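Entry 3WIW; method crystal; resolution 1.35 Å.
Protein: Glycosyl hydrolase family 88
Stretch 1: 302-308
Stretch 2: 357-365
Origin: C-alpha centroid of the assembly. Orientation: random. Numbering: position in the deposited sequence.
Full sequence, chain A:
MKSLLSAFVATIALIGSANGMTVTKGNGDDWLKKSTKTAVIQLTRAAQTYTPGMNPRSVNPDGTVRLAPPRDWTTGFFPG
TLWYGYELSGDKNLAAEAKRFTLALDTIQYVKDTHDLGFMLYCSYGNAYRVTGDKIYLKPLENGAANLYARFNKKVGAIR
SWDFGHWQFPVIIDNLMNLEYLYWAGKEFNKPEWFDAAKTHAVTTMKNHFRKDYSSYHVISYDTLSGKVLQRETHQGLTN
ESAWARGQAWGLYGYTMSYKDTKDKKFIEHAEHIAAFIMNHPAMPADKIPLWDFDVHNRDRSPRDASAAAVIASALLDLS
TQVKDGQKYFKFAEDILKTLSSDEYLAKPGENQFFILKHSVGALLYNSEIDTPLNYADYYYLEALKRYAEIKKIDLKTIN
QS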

# COMPACT_ATOMS: atom_id res chain seq x y z
N SER A 302 -10.19 -18.75 9.61
CA SER A 302 -10.44 -17.55 8.82
C SER A 302 -9.32 -17.34 7.79
O SER A 302 -8.13 -17.48 8.12
N PRO A 303 -9.67 -16.98 6.53
CA PRO A 303 -8.62 -16.66 5.55
C PRO A 303 -7.69 -15.55 6.04
O PRO A 303 -8.13 -14.54 6.62
N ARG A 304 -6.39 -15.75 5.82
CA ARG A 304 -5.37 -14.72 6.11
C ARG A 304 -5.26 -13.72 4.97
O ARG A 304 -5.66 -14.01 3.84
N ASP A 305 -4.68 -12.57 5.25
CA ASP A 305 -4.49 -11.59 4.20
C ASP A 305 -3.02 -11.16 4.17
O ASP A 305 -2.58 -10.25 4.93
N ALA A 306 -2.27 -11.80 3.27
CA ALA A 306 -0.85 -11.51 3.14
C ALA A 306 -0.61 -10.03 2.81
O ALA A 306 0.39 -9.47 3.26
N SER A 307 -1.49 -9.38 2.04
CA SER A 307 -1.27 -7.99 1.66
C SER A 307 -1.22 -7.11 2.90
O SER A 307 -0.37 -6.22 3.02
N ALA A 308 -2.12 -7.35 3.86
CA ALA A 308 -2.10 -6.60 5.11
C ALA A 308 -0.78 -6.82 5.85
O ALA A 308 -0.21 -5.88 6.41
N LEU A 357 3.95 -13.39 -3.95
CA LEU A 357 3.30 -13.94 -2.77
C LEU A 357 1.95 -14.58 -3.09
O LEU A 357 1.33 -14.30 -4.13
N LYS A 358 1.52 -15.44 -2.17
CA LYS A 358 0.19 -16.06 -2.21
C LYS A 358 -0.69 -15.53 -1.07
O LYS A 358 -0.21 -14.82 -0.18
N HIS A 359 -1.98 -15.87 -1.10
CA HIS A 359 -2.84 -15.75 0.10
C HIS A 359 -3.21 -14.34 0.55
O HIS A 359 -3.15 -14.04 1.75
N SER A 360 -3.58 -13.47 -0.39
CA SER A 360 -4.25 -12.21 -0.04
C SER A 360 -5.76 -12.32 -0.17
O SER A 360 -6.27 -13.26 -0.80
N VAL A 361 -6.47 -11.36 0.42
CA VAL A 361 -7.94 -11.33 0.32
C VAL A 361 -8.35 -9.93 -0.10
O VAL A 361 -8.12 -8.95 0.64
N GLY A 362 -8.96 -9.82 -1.29
CA GLY A 362 -9.40 -8.52 -1.79
C GLY A 362 -10.63 -8.00 -1.05
O GLY A 362 -10.58 -6.97 -0.38
N ALA A 363 -11.76 -8.71 -1.18
CA ALA A 363 -13.01 -8.26 -0.56
C ALA A 363 -13.87 -9.47 -0.27
O ALA A 363 -14.70 -9.90 -1.10
N LEU A 364 -13.72 -10.04 0.92
CA LEU A 364 -14.29 -11.35 1.20
C LEU A 364 -15.82 -11.35 1.14
O LEU A 364 -16.42 -12.28 0.59
N LEU A 365 -16.45 -10.31 1.68
CA LEU A 365 -17.91 -10.29 1.71
C LEU A 365 -18.52 -10.07 0.32
O LEU A 365 -19.73 -10.20 0.15

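Ala-306 and Val-361 lose the most surface to the other stretch, and Ser-360 follows. Ala-306 opens the helix of the first stretch. Its CA-to-CB bond points toward the second stretch, and Ala-306 CB lies 3.3 Å from Lys-358 O and 3.8 Å from Ser-360 OG. The short methyl therefore rests against backbone as well as side chain. Ala-306 N donates to His-359 O at 2.8 Å, in nearly straight geometry.

The CA-to-CB bond of Val-361 points sideways, with chi1 t. Val-361 CG2 lies 3.2 Å from Arg-304 O and 4.0 Å from Pro-303 CB. The CA-to-CB bond of Pro-303 points toward the second stretch, and the residue extends this apolar patch: Pro-303 CG is 3.8 Å from Leu-364 CD1. The CA-to-CB bond of Leu-364 also points toward its partner stretch; its chi1 is t, but chi2 lies between wells at 135°.

Asp-305, chi1 t, caps the helix. Asp-305 OD1 accepts from Val-361 N at 3.0 Å, from Ser-307 OG at 2.8 Å, and weakly from Ser-307 N at 3.3 Å. One carboxylate oxygen thus ties the helix start to the strand. Its OD2 is satisfied elsewhere in the structure. Ser-360, chi1 m, places OG 3.0 Å from Ser-307 N, a weak bond with a bent angle of 120°. The ends of Arg-304 and His-359 lead away from the contact.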

# COMPACT_ATOMS: atom_id res chain seq x y z
CB SER A 302 -10.52 -16.37 9.76
OG SER A 302 -10.58 -15.17 9.03
CB PRO A 303 -9.41 -16.17 4.34
CG PRO A 303 -10.72 -16.87 4.47
CD PRO A 303 -11.01 -16.93 5.94
CB ARG A 304 -4.00 -15.38 6.30
CG ARG A 304 -4.02 -16.51 7.30
CD ARG A 304 -4.56 -16.06 8.68
NE ARG A 304 -4.26 -17.10 9.66
CZ ARG A 304 -3.06 -17.29 10.22
NH1 ARG A 304 -2.85 -18.33 11.03
NH2 ARG A 304 -2.06 -16.46 9.94
CB ASP A 305 -5.41 -10.38 4.42
CG ASP A 305 -5.27 -9.34 3.32
OD1 ASP A 305 -4.77 -9.69 2.21
OD2 ASP A 305 -5.68 -8.17 3.55
CB ALA A 306 -0.20 -12.39 2.09
CB SER A 307 -2.33 -7.52 0.66
OG SER A 307 -3.61 -7.36 1.25
CB ALA A 308 -3.29 -6.98 6.00
CB LEU A 357 3.05 -12.84 -1.74
CG LEU A 357 4.28 -12.20 -1.10
CD1 LEU A 357 3.82 -11.20 -0.04
CD2 LEU A 357 5.20 -13.23 -0.50
CB LYS A 358 0.36 -17.56 -2.06
CG LYS A 358 1.13 -18.18 -3.22
CD LYS A 358 1.44 -19.67 -2.99
CE LYS A 358 2.52 -19.90 -1.93
NZ LYS A 358 2.62 -21.36 -1.57
CB HIS A 359 -2.28 -16.53 1.31
CG HIS A 359 -1.90 -17.94 1.00
ND1 HIS A 359 -2.76 -18.85 0.43
CD2 HIS A 359 -0.74 -18.61 1.22
CE1 HIS A 359 -2.15 -20.02 0.31
NE2 HIS A 359 -0.91 -19.89 0.76
CB SER A 360 -3.73 -11.04 -0.87
OG SER A 360 -2.42 -10.71 -0.46
CB VAL A 361 -8.59 -11.67 1.68
CG1 VAL A 361 -10.12 -11.50 1.62
CG2 VAL A 361 -8.26 -13.10 2.12
CB ALA A 363 -13.74 -7.22 -1.47
CB LEU A 364 -13.81 -11.86 2.56
CG LEU A 364 -14.13 -13.32 2.83
CD1 LEU A 364 -12.89 -13.99 3.42
CD2 LEU A 364 -15.30 -13.42 3.75
CB LEU A 365 -18.45 -9.25 2.69
CG LEU A 365 -18.13 -9.48 4.17
CD1 LEU A 365 -18.99 -8.57 5.06
CD2 LEU A 365 -18.27 -10.92 4.61